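Local coordinates for cellulase (Bacillus sp. BG-CS10, PDB 5E09), which probably hydrolyses the beta-1,4-glucosidic bonds of cellulose, as a salt-adapted family 5 glycoside hydrolase that also carries a family 46 carbohydrate-binding module, at residues R255-T259 and F260-G264; V283-Q286 and G287-L290. All blocks are in the same frame, centred on the assembly; numbering follows the deposited sequence.

Both contacts are local ones at the ends of helices, and both lie in the glycoside hydrolase family 5 part of the chain, whose eight parallel strands close into a TIM barrel. Contact 1 ends helix 243-261, which leads into strand 267-272; contact 2 begins helix 286-302, which follows that strand. Their centres are 30 Å apart and their nearest atoms about 20 Å, so they share no atoms and no direct touch. Contact 1 is partly buried: an aromatic anchor faces inward while its last residues are exposed. Contact 2 is buried, and its chemistry is more polar, with glutamine amides, a lysine and a water gathered round the first turn.

Contact 1 (R255-T259 and F260-G264); sequences RVHNT and FTANG
Phe260 and Thr259 supply the apolar part of this helix end. Their side chains run side by side, and CG2 of Thr259 sits over the centre of the Phe260 ring, 3.9 Å from the centroid and 9° off the normal, a CH-pi contact. The methyl reaches the ring because it stands anti to the backbone N, which leaves OG1 (chi1 -58°) beside that N, directed back along the helix. A turn beyond His257, CG2 of Thr261 comes obliquely to its ring, 3.4 Å from His257 ND1, the two side chains crossing at about a right angle.

The backbone bonding changes pattern here. Phe260 N donates to Val256 O in the normal i to i+4 pattern, but Ala262 N reaches His257 O over 2.7 Å, an i to i+5 bond and thus a wider pi-type turn.

Two side chains bond to backbone oxygens. Thr259 OG1 donates to Arg255 O at 3.0 Å, on the opposite face of its plane from Thr259 N, and also bonds to Gln201 NE2. Asn263 ND2 makes a weak bond to Thr259 O (2.7 Å, 129° at the hydrogen).

Phe260 packs against Leu204 and Leu207 of helix 201-214 and, with Val256 and Thr261, against Val267, so it touches both the neighbouring helix and strand 267-272, which the chain enters next.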
ATOM      1  N   ARG A 255      -5.201  -9.849  16.962  1.00 46.63           N
ATOM      2  CA  ARG A 255      -4.359 -10.966  17.368  1.00 44.50           C
ATOM      3  C   ARG A 255      -2.880 -10.565  17.423  1.00 46.62           C
ATOM      4  O   ARG A 255      -2.125 -11.100  18.248  1.00 47.06           O
ATOM      5  CB  ARG A 255      -4.571 -12.186  16.466  1.00 51.67           C
ATOM      6  CG  ARG A 255      -4.309 -11.989  15.008  1.00 65.28           C
ATOM      7  CD  ARG A 255      -4.457 -13.305  14.265  1.00 57.11           C
ATOM      8  NE  ARG A 255      -4.304 -13.105  12.832  1.00 52.52           N
ATOM      9  CZ  ARG A 255      -5.304 -12.797  12.016  1.00 48.09           C
ATOM     10  NH1 ARG A 255      -6.533 -12.672  12.494  1.00 44.25           N
ATOM     11  NH2 ARG A 255      -5.073 -12.621  10.722  1.00 58.70           N
ATOM     12  N   VAL A 256      -2.463  -9.612  16.586  1.00 44.60           N
ATOM     13  CA  VAL A 256      -1.097  -9.099  16.730  1.00 42.19           C
ATOM     14  C   VAL A 256      -0.908  -8.470  18.117  1.00 43.14           C
ATOM     15  O   VAL A 256       0.111  -8.672  18.778  1.00 45.61           O
ATOM     16  CB  VAL A 256      -0.741  -8.056  15.645  1.00 43.76           C
ATOM     17  CG1 VAL A 256       0.570  -7.352  15.985  1.00 31.43           C
ATOM     18  CG2 VAL A 256      -0.655  -8.713  14.282  1.00 49.35           C
ATOM     19  N   HIS A 257      -1.907  -7.720  18.559  1.00 47.35           N
ATOM     20  CA  HIS A 257      -1.840  -7.058  19.856  1.00 48.18           C
ATOM     21  C   HIS A 257      -1.837  -8.064  21.011  1.00 48.48           C
ATOM     22  O   HIS A 257      -1.027  -7.958  21.935  1.00 44.17           O
ATOM     23  CB  HIS A 257      -3.006  -6.085  20.011  1.00 46.48           C
ATOM     24  CG  HIS A 257      -3.049  -5.406  21.343  1.00 57.95           C
ATOM     25  ND1 HIS A 257      -2.340  -4.256  21.617  1.00 49.39           N
ATOM     26  CD2 HIS A 257      -3.717  -5.717  22.480  1.00 49.95           C
ATOM     27  CE1 HIS A 257      -2.570  -3.885  22.864  1.00 57.27           C
ATOM     28  NE2 HIS A 257      -3.402  -4.756  23.408  1.00 59.87           N
ATOM     29  N   ASN A 258      -2.738  -9.040  20.952  1.00 44.93           N
ATOM     30  CA  ASN A 258      -2.828 -10.053  22.002  1.00 52.44           C
ATOM     31  C   ASN A 258      -1.552 -10.870  22.133  1.00 53.67           C
ATOM     32  O   ASN A 258      -1.097 -11.155  23.244  1.00 53.62           O
ATOM     33  CB  ASN A 258      -4.003 -10.996  21.748  1.00 47.65           C
ATOM     34  CG  ASN A 258      -5.328 -10.271  21.702  1.00 64.61           C
ATOM     35  OD1 ASN A 258      -5.488  -9.201  22.298  1.00 67.16           O
ATOM     36  ND2 ASN A 258      -6.292 -10.848  20.989  1.00 66.38           N
ATOM     37  N   THR A 259      -0.966 -11.245  21.000  1.00 53.90           N
ATOM     38  CA  THR A 259       0.208 -12.106  21.046  1.00 53.19           C
ATOM     39  C   THR A 259       1.468 -11.377  21.510  1.00 44.23           C
ATOM     40  O   THR A 259       2.223 -11.908  22.319  1.00 61.57           O
ATOM     41  CB  THR A 259       0.474 -12.752  19.679  1.00 46.80           C
ATOM     42  OG1 THR A 259      -0.680 -13.503  19.285  1.00 49.83           O
ATOM     43  CG2 THR A 259       1.678 -13.685  19.754  1.00 44.04           C
ATOM     44  N   PHE A 260       1.696 -10.163  21.017  1.00 49.25           N
ATOM     45  CA  PHE A 260       2.954  -9.474  21.299  1.00 45.31           C
ATOM     46  C   PHE A 260       2.823  -8.239  22.195  1.00 56.49           C
ATOM     47  O   PHE A 260       3.388  -8.198  23.292  1.00 51.21           O
ATOM     48  CB  PHE A 260       3.629  -9.068  19.994  1.00 44.95           C
ATOM     49  CG  PHE A 260       4.057 -10.223  19.144  1.00 49.09           C
ATOM     50  CD1 PHE A 260       5.124 -11.022  19.523  1.00 50.60           C
ATOM     51  CD2 PHE A 260       3.407 -10.503  17.955  1.00 48.02           C
ATOM     52  CE1 PHE A 260       5.526 -12.085  18.739  1.00 46.84           C
ATOM     53  CE2 PHE A 260       3.809 -11.568  17.162  1.00 47.36           C
ATOM     54  CZ  PHE A 260       4.867 -12.357  17.558  1.00 40.63           C
ATOM     55  N   THR A 261       2.104  -7.228  21.715  1.00 48.50           N
ATOM     56  CA  THR A 261       2.000  -5.951  22.423  1.00 57.42           C
ATOM     57  C   THR A 261       1.437  -6.105  23.843  1.00 56.50           C
ATOM     58  O   THR A 261       1.891  -5.437  24.769  1.00 50.28           O
ATOM     59  CB  THR A 261       1.127  -4.952  21.630  1.00 52.90           C
ATOM     60  OG1 THR A 261       1.768  -4.643  20.384  1.00 56.87           O
ATOM     61  CG2 THR A 261       0.924  -3.663  22.410  1.00 42.74           C
ATOM     62  N   ALA A 262       0.457  -6.988  24.008  1.00 64.04           N
ATOM     63  CA  ALA A 262      -0.142  -7.245  25.316  1.00 48.64           C
ATOM     64  C   ALA A 262       0.902  -7.763  26.305  1.00 60.11           C
ATOM     65  O   ALA A 262       0.883  -7.416  27.486  1.00 57.98           O
ATOM     66  CB  ALA A 262      -1.288  -8.228  25.192  1.00 49.96           C
ATOM     67  N   ASN A 263       1.813  -8.597  25.814  1.00 65.91           N
ATOM     68  CA  ASN A 263       2.989  -8.980  26.585  1.00 48.18           C
ATOM     69  C   ASN A 263       4.071  -7.937  26.330  1.00 53.68           C
ATOM     70  O   ASN A 263       3.813  -6.904  25.718  1.00 62.86           O
ATOM     71  CB  ASN A 263       3.538 -10.319  26.098  1.00 51.76           C
ATOM     72  CG  ASN A 263       2.496 -11.422  26.145  1.00 61.45           C
ATOM     73  OD1 ASN A 263       1.894 -11.678  27.188  1.00 77.31           O
ATOM     74  ND2 ASN A 263       2.265 -12.070  25.009  1.00 59.28           N
ATOM     75  N   GLY A 264       5.288  -8.175  26.778  1.00 54.13           N
ATOM     76  CA  GLY A 264       6.325  -7.177  26.606  1.00 65.71           C
ATOM     77  C   GLY A 264       6.871  -6.868  25.234  1.00 54.01           C
ATOM     78  O   GLY A 264       7.781  -6.052  25.099  1.00 62.15           O
TER

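Contact 2 (V283-Q286 and G287-L290); sequences VIQQ and GEKL
Gly287, in the first turn, directs its N at Gln285 OE1, a weak bond of 3.1 Å with only 125° at the hydrogen. Glu288 N lies 3.5 Å from Gln285 OE1, also a weak bond; a water donates to OE1 as well, and bridges it to Glu288 OE2. The Gln285 chain bends at chi2 (-86°), which brings OE1 to the N-H groups at the start of the helix, while NE2 bonds to Asn346. Gln285 is therefore the N-cap of helix 286-302, the helix that follows the seventh strand of the TIM barrel. Besides this water, Glu288 OE2 makes a salt bridge with Lys291, and OE1 accepts from Phe241 N.

Lys289 N closes the first turn on Gln285 O at 2.9 Å. Lys289 CB lies 3.8 Å from Ile284 CG2, and Lys289 NZ donates to Gln286 OE1 over 2.7 Å, tilted 19° from the amide plane, with a weak, long ion pair to Asp325. Gln286 NE2 is held by Asp325 and Glu327. A methionine in place of Lys289 would probably leave Gln286 OE1 without this donor, the amide less firmly fixed and Asp325 without that charge nearby.

Leu290 N bonds to Gln286 O nearly straight, and its side chain packs on Met331 of helix 326-337.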
ATOM      1  N   VAL A 283      -5.801   2.514  -9.041  1.00 46.20           N
ATOM      2  CA  VAL A 283      -6.548   1.263  -8.981  1.00 39.41           C
ATOM      3  C   VAL A 283      -7.587   1.284  -7.844  1.00 44.29           C
ATOM      4  O   VAL A 283      -8.615   0.600  -7.897  1.00 39.21           O
ATOM      5  CB  VAL A 283      -5.558   0.079  -8.822  1.00 43.44           C
ATOM      6  CG1 VAL A 283      -6.256  -1.201  -8.435  1.00 46.17           C
ATOM      7  CG2 VAL A 283      -4.760  -0.106 -10.106  1.00 37.02           C
ATOM      8  N   ILE A 284      -7.321   2.096  -6.827  1.00 37.49           N
ATOM      9  CA  ILE A 284      -8.239   2.258  -5.711  1.00 33.53           C
ATOM     10  C   ILE A 284      -8.866   3.641  -5.795  1.00 32.00           C
ATOM     11  O   ILE A 284      -8.149   4.638  -5.841  1.00 41.54           O
ATOM     12  CB  ILE A 284      -7.515   2.091  -4.349  1.00 52.16           C
ATOM     13  CG1 ILE A 284      -6.599   0.865  -4.370  1.00 38.54           C
ATOM     14  CG2 ILE A 284      -8.518   2.028  -3.189  1.00 30.06           C
ATOM     15  CD1 ILE A 284      -7.316  -0.421  -4.683  1.00 44.18           C
ATOM     16  N   GLN A 285     -10.196   3.708  -5.831  1.00 34.28           N
ATOM     17  CA  GLN A 285     -10.883   4.994  -5.915  1.00 34.06           C
ATOM     18  C   GLN A 285     -10.479   5.869  -4.725  1.00 39.65           C
ATOM     19  O   GLN A 285     -10.377   5.384  -3.596  1.00 33.70           O
ATOM     20  CB  GLN A 285     -12.401   4.796  -5.964  1.00 34.68           C
ATOM     21  CG  GLN A 285     -13.171   5.969  -6.563  1.00 32.09           C
ATOM     22  CD  GLN A 285     -13.502   7.055  -5.544  1.00 40.97           C
ATOM     23  OE1 GLN A 285     -13.557   6.804  -4.337  1.00 35.48           O
ATOM     24  NE2 GLN A 285     -13.714   8.275  -6.034  1.00 29.58           N
ATOM     25  N   GLN A 286     -10.240   7.150  -4.995  1.00 35.16           N
ATOM     26  CA  GLN A 286      -9.587   8.053  -4.042  1.00 37.46           C
ATOM     27  C   GLN A 286     -10.228   8.105  -2.646  1.00 33.13           C
ATOM     28  O   GLN A 286      -9.539   7.954  -1.628  1.00 40.26           O
ATOM     29  CB  GLN A 286      -9.532   9.466  -4.637  1.00 31.36           C
ATOM     30  CG  GLN A 286      -8.705  10.461  -3.836  1.00 39.82           C
ATOM     31  CD  GLN A 286      -7.204  10.171  -3.862  1.00 54.09           C
ATOM     32  OE1 GLN A 286      -6.754   9.148  -4.392  1.00 48.93           O
ATOM     33  NE2 GLN A 286      -6.424  11.087  -3.295  1.00 34.84           N
ATOM     34  N   GLY A 287     -11.541   8.309  -2.594  1.00 34.67           N
ATOM     35  CA  GLY A 287     -12.237   8.391  -1.321  1.00 39.29           C
ATOM     36  C   GLY A 287     -12.128   7.110  -0.514  1.00 37.28           C
ATOM     37  O   GLY A 287     -11.942   7.129   0.711  1.00 38.75           O
ATOM     38  N   GLU A 288     -12.237   5.987  -1.215  1.00 40.85           N
ATOM     39  CA  GLU A 288     -12.155   4.677  -0.583  1.00 40.61           C
ATOM     40  C   GLU A 288     -10.739   4.410  -0.063  1.00 40.04           C
ATOM     41  O   GLU A 288     -10.560   3.852   1.026  1.00 36.74           O
ATOM     42  CB  GLU A 288     -12.596   3.594  -1.569  1.00 41.63           C
ATOM     43  CG  GLU A 288     -14.014   3.792  -2.096  1.00 31.23           C
ATOM     44  CD  GLU A 288     -15.055   3.868  -0.980  1.00 46.79           C
ATOM     45  OE1 GLU A 288     -15.112   2.945  -0.141  1.00 54.06           O
ATOM     46  OE2 GLU A 288     -15.819   4.855  -0.938  1.00 53.63           O
ATOM     47  N   LYS A 289      -9.740   4.832  -0.837  1.00 29.28           N
ATOM     48  CA  LYS A 289      -8.343   4.747  -0.416  1.00 37.00           C
ATOM     49  C   LYS A 289      -8.115   5.519   0.893  1.00 39.32           C
ATOM     50  O   LYS A 289      -7.587   4.973   1.881  1.00 38.93           O
ATOM     51  CB  LYS A 289      -7.421   5.284  -1.518  1.00 28.08           C
ATOM     52  CG  LYS A 289      -5.962   5.417  -1.107  1.00 40.42           C
ATOM     53  CD  LYS A 289      -5.235   6.467  -1.940  1.00 36.89           C
ATOM     54  CE  LYS A 289      -5.395   6.197  -3.427  1.00 58.86           C
ATOM     55  NZ  LYS A 289      -4.807   7.295  -4.236  1.00 59.78           N
ATOM     56  N   LEU A 290      -8.525   6.789   0.890  1.00 41.02           N
ATOM     57  CA  LEU A 290      -8.418   7.633   2.082  1.00 33.86           C
ATOM     58  C   LEU A 290      -9.104   7.005   3.297  1.00 36.80           C
ATOM     59  O   LEU A 290      -8.525   6.945   4.386  1.00 39.62           O
ATOM     60  CB  LEU A 290      -9.013   9.014   1.812  1.00 35.60           C
ATOM     61  CG  LEU A 290      -8.361   9.846   0.707  1.00 38.75           C
ATOM     62  CD1 LEU A 290      -9.143  11.128   0.470  1.00 39.74           C
ATOM     63  CD2 LEU A 290      -6.914  10.152   1.046  1.00 31.17           C
TER
HETATM   64  O   HOH W   1     -15.780   7.343  -2.416  1.00 45.06           O